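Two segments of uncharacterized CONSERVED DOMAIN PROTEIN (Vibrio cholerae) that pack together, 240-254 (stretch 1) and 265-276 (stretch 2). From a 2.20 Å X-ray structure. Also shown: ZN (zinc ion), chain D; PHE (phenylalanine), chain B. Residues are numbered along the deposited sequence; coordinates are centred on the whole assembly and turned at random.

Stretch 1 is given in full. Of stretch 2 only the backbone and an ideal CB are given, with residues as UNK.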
ATOM      1  N   GLY A 240     -17.236  10.771 -18.128  1.00 27.14           N
ATOM      2  CA  GLY A 240     -17.272   9.770 -17.060  1.00 27.28           C
ATOM      3  C   GLY A 240     -17.325  10.367 -15.671  1.00 26.97           C
ATOM      4  O   GLY A 240     -17.118  11.570 -15.480  1.00 27.12           O
ATOM      5  N   PHE A 241     -17.576   9.515 -14.692  1.00 26.28           N
ATOM      6  CA  PHE A 241     -17.552   9.939 -13.283  1.00 25.95           C
ATOM      7  C   PHE A 241     -16.129   9.982 -12.783  1.00 25.48           C
ATOM      8  O   PHE A 241     -15.184   9.513 -13.444  1.00 24.91           O
ATOM      9  CB  PHE A 241     -18.346   8.961 -12.409  1.00 26.09           C
ATOM     10  CG  PHE A 241     -19.785   8.875 -12.779  1.00 26.60           C
ATOM     11  CD1 PHE A 241     -20.606   9.955 -12.591  1.00 25.76           C
ATOM     12  CD2 PHE A 241     -20.310   7.727 -13.355  1.00 23.45           C
ATOM     13  CE1 PHE A 241     -21.966   9.895 -12.985  1.00 28.64           C
ATOM     14  CE2 PHE A 241     -21.634   7.669 -13.705  1.00 25.72           C
ATOM     15  CZ  PHE A 241     -22.469   8.764 -13.535  1.00 25.96           C
ATOM     16  N   ASP A 242     -15.998  10.554 -11.597  1.00 25.02           N
ATOM     17  CA  ASP A 242     -14.734  10.623 -10.891  1.00 25.16           C
ATOM     18  C   ASP A 242     -14.733   9.434  -9.915  1.00 23.36           C
ATOM     19  O   ASP A 242     -15.366   9.486  -8.876  1.00 22.67           O
ATOM     20  CB  ASP A 242     -14.615  11.972 -10.148  1.00 25.72           C
ATOM     21  CG  ASP A 242     -13.326  12.086  -9.349  1.00 28.57           C
ATOM     22  OD1 ASP A 242     -12.627  11.058  -9.122  1.00 33.68           O
ATOM     23  OD2 ASP A 242     -13.011  13.213  -8.947  1.00 32.83           O
ATOM     24  N   TYR A 243     -14.060   8.355 -10.282  1.00 22.15           N
ATOM     25  CA  TYR A 243     -14.167   7.127  -9.492  1.00 22.28           C
ATOM     26  C   TYR A 243     -13.438   7.272  -8.140  1.00 22.25           C
ATOM     27  O   TYR A 243     -13.790   6.597  -7.176  1.00 21.18           O
ATOM     28  CB  TYR A 243     -13.724   5.897 -10.305  1.00 21.68           C
ATOM     29  CG  TYR A 243     -14.780   5.491 -11.283  1.00 22.27           C
ATOM     30  CD1 TYR A 243     -14.805   6.000 -12.582  1.00 22.23           C
ATOM     31  CD2 TYR A 243     -15.792   4.644 -10.899  1.00 22.88           C
ATOM     32  CE1 TYR A 243     -15.836   5.635 -13.467  1.00 25.81           C
ATOM     33  CE2 TYR A 243     -16.808   4.289 -11.745  1.00 23.35           C
ATOM     34  CZ  TYR A 243     -16.856   4.788 -13.027  1.00 22.78           C
ATOM     35  OH  TYR A 243     -17.873   4.407 -13.875  1.00 20.67           O
ATOM     36  N   TYR A 244     -12.432   8.156  -8.061  1.00 21.92           N
ATOM     37  CA  TYR A 244     -11.759   8.371  -6.768  1.00 22.39           C
ATOM     38  C   TYR A 244     -12.799   8.922  -5.784  1.00 22.83           C
ATOM     39  O   TYR A 244     -12.905   8.433  -4.695  1.00 23.21           O
ATOM     40  CB  TYR A 244     -10.526   9.271  -6.906  1.00 22.29           C
ATOM     41  CG  TYR A 244      -9.882   9.603  -5.599  1.00 21.64           C
ATOM     42  CD1 TYR A 244      -8.937   8.768  -5.039  1.00 22.75           C
ATOM     43  CD2 TYR A 244     -10.211  10.751  -4.912  1.00 21.53           C
ATOM     44  CE1 TYR A 244      -8.339   9.059  -3.813  1.00 19.79           C
ATOM     45  CE2 TYR A 244      -9.592  11.073  -3.693  1.00 21.04           C
ATOM     46  CZ  TYR A 244      -8.674  10.212  -3.142  1.00 21.17           C
ATOM     47  OH  TYR A 244      -8.070  10.508  -1.924  1.00 21.32           O
ATOM     48  N   GLN A 245     -13.618   9.883  -6.202  1.00 23.62           N
ATOM     49  CA  GLN A 245     -14.605  10.463  -5.294  1.00 24.24           C
ATOM     50  C   GLN A 245     -15.701   9.510  -4.927  1.00 22.54           C
ATOM     51  O   GLN A 245     -16.264   9.584  -3.829  1.00 22.61           O
ATOM     52  CB  GLN A 245     -15.227  11.755  -5.863  1.00 24.42           C
ATOM     53  CG  GLN A 245     -14.260  12.965  -5.907  1.00 27.63           C
ATOM     54  CD  GLN A 245     -13.552  13.239  -4.563  1.00 28.45           C
ATOM     55  OE1 GLN A 245     -14.127  13.053  -3.487  1.00 28.62           O
ATOM     56  NE2 GLN A 245     -12.302  13.650  -4.645  1.00 26.51           N
ATOM     57  N   ILE A 246     -16.064   8.658  -5.861  1.00 22.06           N
ATOM     58  CA  ILE A 246     -17.021   7.581  -5.547  1.00 20.93           C
ATOM     59  C   ILE A 246     -16.439   6.674  -4.461  1.00 19.92           C
ATOM     60  O   ILE A 246     -17.120   6.254  -3.554  1.00 20.43           O
ATOM     61  CB  ILE A 246     -17.306   6.716  -6.806  1.00 21.27           C
ATOM     62  CG1 ILE A 246     -18.124   7.509  -7.826  1.00 21.29           C
ATOM     63  CG2 ILE A 246     -18.010   5.354  -6.413  1.00 17.30           C
ATOM     64  CD1 ILE A 246     -18.228   6.775  -9.233  1.00 22.18           C
ATOM     65  N   GLY A 247     -15.159   6.359  -4.552  1.00 19.92           N
ATOM     66  CA  GLY A 247     -14.519   5.602  -3.484  1.00 20.26           C
ATOM     67  C   GLY A 247     -14.577   6.363  -2.161  1.00 20.02           C
ATOM     68  O   GLY A 247     -14.930   5.789  -1.141  1.00 19.42           O
ATOM     69  N   VAL A 248     -14.260   7.658  -2.183  1.00 20.48           N
ATOM     70  CA  VAL A 248     -14.366   8.469  -0.977  1.00 20.81           C
ATOM     71  C   VAL A 248     -15.766   8.433  -0.388  1.00 21.58           C
ATOM     72  O   VAL A 248     -15.943   8.235   0.820  1.00 22.01           O
ATOM     73  CB  VAL A 248     -13.884   9.933  -1.209  1.00 22.28           C
ATOM     74  CG1 VAL A 248     -14.142  10.838   0.061  1.00 17.78           C
ATOM     75  CG2 VAL A 248     -12.391   9.934  -1.611  1.00 19.23           C
ATOM     76  N   GLN A 249     -16.787   8.520  -1.219  1.00 22.16           N
ATOM     77  CA  GLN A 249     -18.154   8.422  -0.684  1.00 21.95           C
ATOM     78  C   GLN A 249     -18.494   7.035  -0.199  1.00 20.60           C
ATOM     79  O   GLN A 249     -19.331   6.883   0.682  1.00 20.09           O
ATOM     80  CB  GLN A 249     -19.211   8.763  -1.722  1.00 23.43           C
ATOM     81  CG  GLN A 249     -19.311  10.165  -2.237  1.00 28.14           C
ATOM     82  CD  GLN A 249     -20.409  10.242  -3.337  1.00 33.75           C
ATOM     83  OE1 GLN A 249     -21.559   9.792  -3.164  1.00 35.14           O
ATOM     84  NE2 GLN A 249     -20.030  10.766  -4.471  1.00 37.94           N
ATOM     85  N   THR A 250     -17.910   6.009  -0.808  1.00 20.39           N
ATOM     86  CA  THR A 250     -18.083   4.643  -0.298  1.00 19.02           C
ATOM     87  C   THR A 250     -17.657   4.517   1.175  1.00 18.82           C
ATOM     88  O   THR A 250     -18.260   3.778   1.938  1.00 19.07           O
ATOM     89  CB  THR A 250     -17.311   3.628  -1.146  1.00 20.40           C
ATOM     90  OG1 THR A 250     -17.619   3.813  -2.556  1.00 18.73           O
ATOM     91  CG2 THR A 250     -17.622   2.206  -0.667  1.00 18.43           C
ATOM     92  N   ALA A 251     -16.670   5.279   1.599  1.00 18.56           N
ATOM     93  CA  ALA A 251     -16.187   5.197   2.983  1.00 18.37           C
ATOM     94  C   ALA A 251     -17.220   5.690   3.959  1.00 18.88           C
ATOM     95  O   ALA A 251     -17.211   5.267   5.093  1.00 19.85           O
ATOM     96  CB  ALA A 251     -14.886   6.004   3.161  1.00 17.61           C
ATOM     97  N   ASP A 252     -18.060   6.633   3.559  1.00 19.05           N
ATOM     98  CA  ASP A 252     -19.183   7.036   4.374  1.00 20.82           C
ATOM     99  C   ASP A 252     -20.085   5.880   4.720  1.00 20.22           C
ATOM    100  O   ASP A 252     -20.502   5.783   5.846  1.00 19.99           O
ATOM    101  CB  ASP A 252     -20.090   8.082   3.690  1.00 22.42           C
ATOM    102  CG  ASP A 252     -19.410   9.418   3.460  1.00 26.93           C
ATOM    103  OD1 ASP A 252     -18.294   9.669   4.000  1.00 31.46           O
ATOM    104  OD2 ASP A 252     -20.019  10.244   2.722  1.00 34.44           O
ATOM    105  N   TYR A 253     -20.423   5.029   3.757  1.00 19.70           N
ATOM    106  CA  TYR A 253     -21.260   3.871   4.037  1.00 18.79           C
ATOM    107  C   TYR A 253     -20.538   2.888   4.985  1.00 18.77           C
ATOM    108  O   TYR A 253     -21.062   2.409   6.017  1.00 17.02           O
ATOM    109  CB  TYR A 253     -21.615   3.134   2.704  1.00 20.44           C
ATOM    110  CG  TYR A 253     -22.679   3.790   1.831  1.00 19.68           C
ATOM    111  CD1 TYR A 253     -24.004   3.327   1.846  1.00 17.58           C
ATOM    112  CD2 TYR A 253     -22.367   4.827   0.974  1.00 22.30           C
ATOM    113  CE1 TYR A 253     -24.997   3.910   1.098  1.00 19.64           C
ATOM    114  CE2 TYR A 253     -23.403   5.462   0.180  1.00 22.43           C
ATOM    115  CZ  TYR A 253     -24.702   4.982   0.254  1.00 23.27           C
ATOM    116  OH  TYR A 253     -25.713   5.523  -0.518  1.00 21.68           O
ATOM    117  N   VAL A 254     -19.309   2.552   4.631  1.00 18.76           N
ATOM    118  CA  VAL A 254     -18.538   1.635   5.468  1.00 17.91           C
ATOM    119  C   VAL A 254     -18.426   2.174   6.919  1.00 18.21           C
ATOM    120  O   VAL A 254     -18.692   1.457   7.861  1.00 17.85           O
ATOM    121  CB  VAL A 254     -17.164   1.384   4.867  1.00 18.36           C
ATOM    122  CG1 VAL A 254     -16.318   0.587   5.833  1.00 15.90           C
ATOM    123  CG2 VAL A 254     -17.289   0.660   3.517  1.00 14.75           C
ATOM    124  N   UNK A 265     -30.735  -0.044   5.812  1.00 19.30           N
ATOM    125  CA  UNK A 265     -31.420   1.178   6.168  1.00 19.91           C
ATOM    126  C   UNK A 265     -30.716   2.311   5.469  1.00 19.42           C
ATOM    127  O   UNK A 265     -31.100   3.429   5.641  1.00 18.00           O
ATOM    128  CB  UNK A 265     -31.456   1.390   7.683  1.00 19.91           C
ATOM    129  N   UNK A 266     -29.669   2.021   4.693  1.00 18.73           N
ATOM    130  CA  UNK A 266     -28.982   3.085   3.978  1.00 18.28           C
ATOM    131  C   UNK A 266     -29.382   3.051   2.505  1.00 17.47           C
ATOM    132  O   UNK A 266     -29.188   2.033   1.823  1.00 18.28           O
ATOM    133  CB  UNK A 266     -27.466   2.953   4.132  1.00 18.28           C
ATOM    134  N   UNK A 267     -29.951   4.150   2.022  1.00 16.70           N
ATOM    135  CA  UNK A 267     -30.315   4.253   0.617  1.00 16.98           C
ATOM    136  C   UNK A 267     -29.100   4.125  -0.312  1.00 16.45           C
ATOM    137  O   UNK A 267     -28.024   4.628  -0.019  1.00 16.15           O
ATOM    138  CB  UNK A 267     -31.025   5.585   0.365  1.00 16.98           C
ATOM    139  N   UNK A 268     -29.302   3.494  -1.451  1.00 16.80           N
ATOM    140  CA  UNK A 268     -28.274   3.389  -2.460  1.00 17.33           C
ATOM    141  C   UNK A 268     -28.103   4.757  -3.149  1.00 19.20           C
ATOM    142  O   UNK A 268     -29.044   5.363  -3.588  1.00 19.44           O
ATOM    143  CB  UNK A 268     -28.623   2.297  -3.473  1.00 17.33           C
ATOM    144  N   UNK A 269     -26.885   5.224  -3.279  1.00 21.12           N
ATOM    145  CA  UNK A 269     -26.643   6.504  -3.883  1.00 23.75           C
ATOM    146  C   UNK A 269     -26.275   6.328  -5.351  1.00 24.09           C
ATOM    147  O   UNK A 269     -25.523   5.420  -5.700  1.00 22.69           O
ATOM    148  CB  UNK A 269     -25.542   7.253  -3.129  1.00 23.75           C
ATOM    149  N   UNK A 270     -26.788   7.200  -6.212  1.00 24.97           N
ATOM    150  CA  UNK A 270     -26.419   7.161  -7.619  1.00 26.82           C
ATOM    151  C   UNK A 270     -25.429   8.282  -7.904  1.00 27.66           C
ATOM    152  O   UNK A 270     -25.687   9.399  -7.544  1.00 27.72           O
ATOM    153  CB  UNK A 270     -27.653   7.282  -8.515  1.00 26.82           C
ATOM    154  N   UNK A 271     -24.277   7.989  -8.492  1.00 29.24           N
ATOM    155  CA  UNK A 271     -23.300   9.030  -8.818  1.00 30.82           C
ATOM    156  C   UNK A 271     -23.885  10.100  -9.754  1.00 33.22           C
ATOM    157  O   UNK A 271     -24.765   9.818 -10.570  1.00 32.57           O
ATOM    158  CB  UNK A 271     -22.064   8.399  -9.461  1.00 30.82           C
ATOM    159  N   UNK A 272     -23.392  11.332  -9.610  1.00 36.29           N
ATOM    160  CA  UNK A 272     -23.814  12.469 -10.478  1.00 38.81           C
ATOM    161  C   UNK A 272     -22.603  13.308 -10.911  1.00 38.88           C
ATOM    162  O   UNK A 272     -21.520  13.201 -10.333  1.00 39.15           O
ATOM    163  CB  UNK A 272     -24.821  13.358  -9.746  1.00 38.81           C
ATOM    164  N   UNK A 273     -22.784  14.122 -11.945  1.00 39.40           N
ATOM    165  CA  UNK A 273     -21.722  15.034 -12.390  1.00 38.95           C
ATOM    166  C   UNK A 273     -20.557  14.306 -13.031  1.00 38.66           C
ATOM    167  O   UNK A 273     -19.676  13.776 -12.355  1.00 39.29           O
ATOM    168  CB  UNK A 273     -21.212  15.863 -11.210  1.00 38.95           C
ATOM    169  N   UNK A 274     -20.551  14.274 -14.348  1.00 38.02           N
ATOM    170  CA  UNK A 274     -19.499  13.608 -15.074  1.00 37.55           C
ATOM    171  C   UNK A 274     -18.596  14.692 -15.627  1.00 36.44           C
ATOM    172  O   UNK A 274     -19.053  15.786 -15.851  1.00 36.03           O
ATOM    173  CB  UNK A 274     -20.051  12.706 -16.179  1.00 37.55           C
ATOM    174  N   UNK A 275     -17.314  14.417 -15.842  1.00 35.23           N
ATOM    175  CA  UNK A 275     -16.441  15.441 -16.437  1.00 34.33           C
ATOM    176  C   UNK A 275     -16.266  15.163 -17.921  1.00 32.88           C
ATOM    177  O   UNK A 275     -15.943  14.045 -18.322  1.00 32.49           O
ATOM    178  CB  UNK A 275     -15.080  15.478 -15.738  1.00 34.33           C
ATOM    179  N   UNK A 276     -16.496  16.195 -18.723  1.00 30.88           N
ATOM    180  CA  UNK A 276     -16.248  16.165 -20.146  1.00 29.15           C
ATOM    181  C   UNK A 276     -14.775  16.338 -20.404  1.00 28.22           C
ATOM    182  O   UNK A 276     -14.214  17.371 -20.087  1.00 28.34           O
ATOM    183  CB  UNK A 276     -17.056  17.244 -20.869  1.00 29.15           C
TER
HETATM  184 ZN    ZN D 402     -34.446   7.130   1.978  1.00 35.67          ZN
HETATM  185  N   PHE B 601     -19.820  -0.014 -13.289  1.00 25.13           N
HETATM  186  CA  PHE B 601     -19.006  -1.245 -13.643  1.00 25.84           C
HETATM  187  C   PHE B 601     -19.687  -2.489 -13.009  1.00 26.17           C
HETATM  188  O   PHE B 601     -20.902  -2.374 -12.672  1.00 26.52           O
HETATM  189  CB  PHE B 601     -17.532  -1.097 -13.238  1.00 24.95           C
HETATM  190  CG  PHE B 601     -16.733  -0.206 -14.185  1.00 29.64           C
HETATM  191  CD1 PHE B 601     -16.387  -0.662 -15.470  1.00 31.16           C
HETATM  192  CD2 PHE B 601     -16.355   1.067 -13.819  1.00 29.40           C
HETATM  193  CE1 PHE B 601     -15.705   0.131 -16.336  1.00 34.33           C
HETATM  194  CE2 PHE B 601     -15.660   1.865 -14.677  1.00 29.61           C
HETATM  195  CZ  PHE B 601     -15.329   1.429 -15.942  1.00 31.20           C
HETATM  196  OXT PHE B 601     -19.116  -3.591 -12.852  1.00 26.45           O

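Stretch 1 offers three places to lean on: the ring and hydroxyl of Y253, late in stretch 1, the side chains of Q249 and I246 further back, and the ring of F241 with the strand residue G240 just before it.

Nothing of stretch 1 lies near the CB of position 265, so many residues would serve; it is S265. At 266 CA-to-CB points toward stretch 1, and the ideal CB lies 4.0 Å from Y253 CE1. An aliphatic chain of some length could pack against the tyrosine ring here. L266 does so, with its CD1 4.0 Å from Y253 CD1.

Position 267 points away, and the closest contact with stretch 1 is through its backbone: Y253 OH donates a short hydrogen bond of 2.5 Å to the carbonyl O of 267. The zinc ion nearby favours a ligand such as Asp, Glu, His or Cys. D267 binds it, with OD2 2.0 Å from ZN, alongside a ligand from elsewhere in the structure.

Position 268 also points away, so stretch 1 sets little preference; V268 suits its extended backbone. At 269 CA-to-CB turns toward the helix, and the ideal CB is only 3.1 Å from Y253 OH. The chain has Q249 beside it, so a polar or flexible residue would suit. Q269 runs past, its CG 3.8 Å from Q249 OE1, in contact but without a hydrogen bond to it. Position 270 points away again, and V270 suits its strand conformation.

Position 271 faces a small apolar site, its ideal CB 3.8 Å from F241 CD1 and 4.2 Å from I246 CD1. A small apolar side chain fits this setting well. In A271 the methyl CB sits over one face of the F241 ring, 3.9 Å from its centroid, a CH-pi contact, while also touching I246.

Position 272 points away, where a long polar chain is easily accommodated; it is K272. At 273 phi is 70°, which favours glycine, and G273 places its carbonyl O at the edge of the F241 ring, 3.9 Å from CD1.

Position 274 points sideways with its ideal CB 3.2 Å from G240 O, a tight approach that suits a compact residue. S274 reaches F241 with its OG, 3.5 Å from CE1.

Position 275 pairs with G240 in an antiparallel bridge: its N donates to G240 O at 2.9 Å, and a water links G240 N to its O. The ideal CB is 4.4 Å from G240 O, so small or polar side chains would fit, and nothing in stretch 1 requires an acid; it is D275, whose OD2 comes within 4.4 Å of D242 CB. Position 276 points away, and L276 makes no contact with stretch 1.

Stretch 2 265-276: SLDVQVAKGSDL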
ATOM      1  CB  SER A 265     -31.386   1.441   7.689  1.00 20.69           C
ATOM      2  OG  SER A 265     -30.072   1.962   8.086  1.00 25.67           O
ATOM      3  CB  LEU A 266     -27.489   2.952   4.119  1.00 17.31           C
ATOM      4  CG  LEU A 266     -26.911   2.976   5.529  1.00 19.45           C
ATOM      5  CD1 LEU A 266     -25.437   2.676   5.521  1.00 17.52           C
ATOM      6  CD2 LEU A 266     -27.138   4.330   6.252  1.00 15.67           C
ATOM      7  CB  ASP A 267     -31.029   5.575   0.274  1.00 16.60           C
ATOM      8  CG  ASP A 267     -32.278   5.807   1.059  1.00 16.71           C
ATOM      9  OD1 ASP A 267     -32.937   4.803   1.527  1.00 14.84           O
ATOM     10  OD2 ASP A 267     -32.612   7.045   1.228  1.00 17.94           O
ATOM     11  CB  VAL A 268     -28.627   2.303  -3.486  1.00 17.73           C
ATOM     12  CG1 VAL A 268     -27.692   2.384  -4.758  1.00 16.69           C
ATOM     13  CG2 VAL A 268     -28.553   0.972  -2.856  1.00 14.49           C
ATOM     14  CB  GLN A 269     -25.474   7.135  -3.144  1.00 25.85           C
ATOM     15  CG  GLN A 269     -25.126   8.523  -3.576  1.00 30.67           C
ATOM     16  CD  GLN A 269     -26.095   9.505  -2.970  1.00 37.92           C
ATOM     17  OE1 GLN A 269     -26.416   9.406  -1.768  1.00 39.05           O
ATOM     18  NE2 GLN A 269     -26.608  10.437  -3.804  1.00 39.49           N
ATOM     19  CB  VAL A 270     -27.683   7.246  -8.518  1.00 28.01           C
ATOM     20  CG1 VAL A 270     -27.284   7.087  -9.987  1.00 27.32           C
ATOM     21  CG2 VAL A 270     -28.725   6.138  -8.107  1.00 27.99           C
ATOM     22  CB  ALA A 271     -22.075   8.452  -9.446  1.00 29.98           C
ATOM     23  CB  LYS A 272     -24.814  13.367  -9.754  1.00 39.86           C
ATOM     24  CG  LYS A 272     -26.084  12.662  -9.223  1.00 43.79           C
ATOM     25  CD  LYS A 272     -27.084  12.249 -10.348  1.00 48.57           C
ATOM     26  CE  LYS A 272     -28.300  11.429  -9.760  1.00 50.97           C
ATOM     27  NZ  LYS A 272     -29.308  11.000 -10.775  1.00 50.72           N
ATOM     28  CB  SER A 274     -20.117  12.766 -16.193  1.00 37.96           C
ATOM     29  OG  SER A 274     -21.194  11.958 -15.710  1.00 38.57           O
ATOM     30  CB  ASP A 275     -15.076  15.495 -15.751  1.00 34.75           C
ATOM     31  CG  ASP A 275     -15.182  15.787 -14.253  1.00 37.67           C
ATOM     32  OD1 ASP A 275     -15.768  16.836 -13.912  1.00 38.98           O
ATOM     33  OD2 ASP A 275     -14.716  14.952 -13.437  1.00 41.99           O
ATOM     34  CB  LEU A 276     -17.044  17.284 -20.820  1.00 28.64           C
ATOM     35  CG  LEU A 276     -16.917  17.447 -22.336  1.00 28.26           C
ATOM     36  CD1 LEU A 276     -16.963  16.105 -23.039  1.00 22.75           C
ATOM     37  CD2 LEU A 276     -18.019  18.481 -22.904  1.00 26.78           C
TER
HETATM   38  O   HOH W   1     -14.549  11.715 -18.621  1.00 23.14           O
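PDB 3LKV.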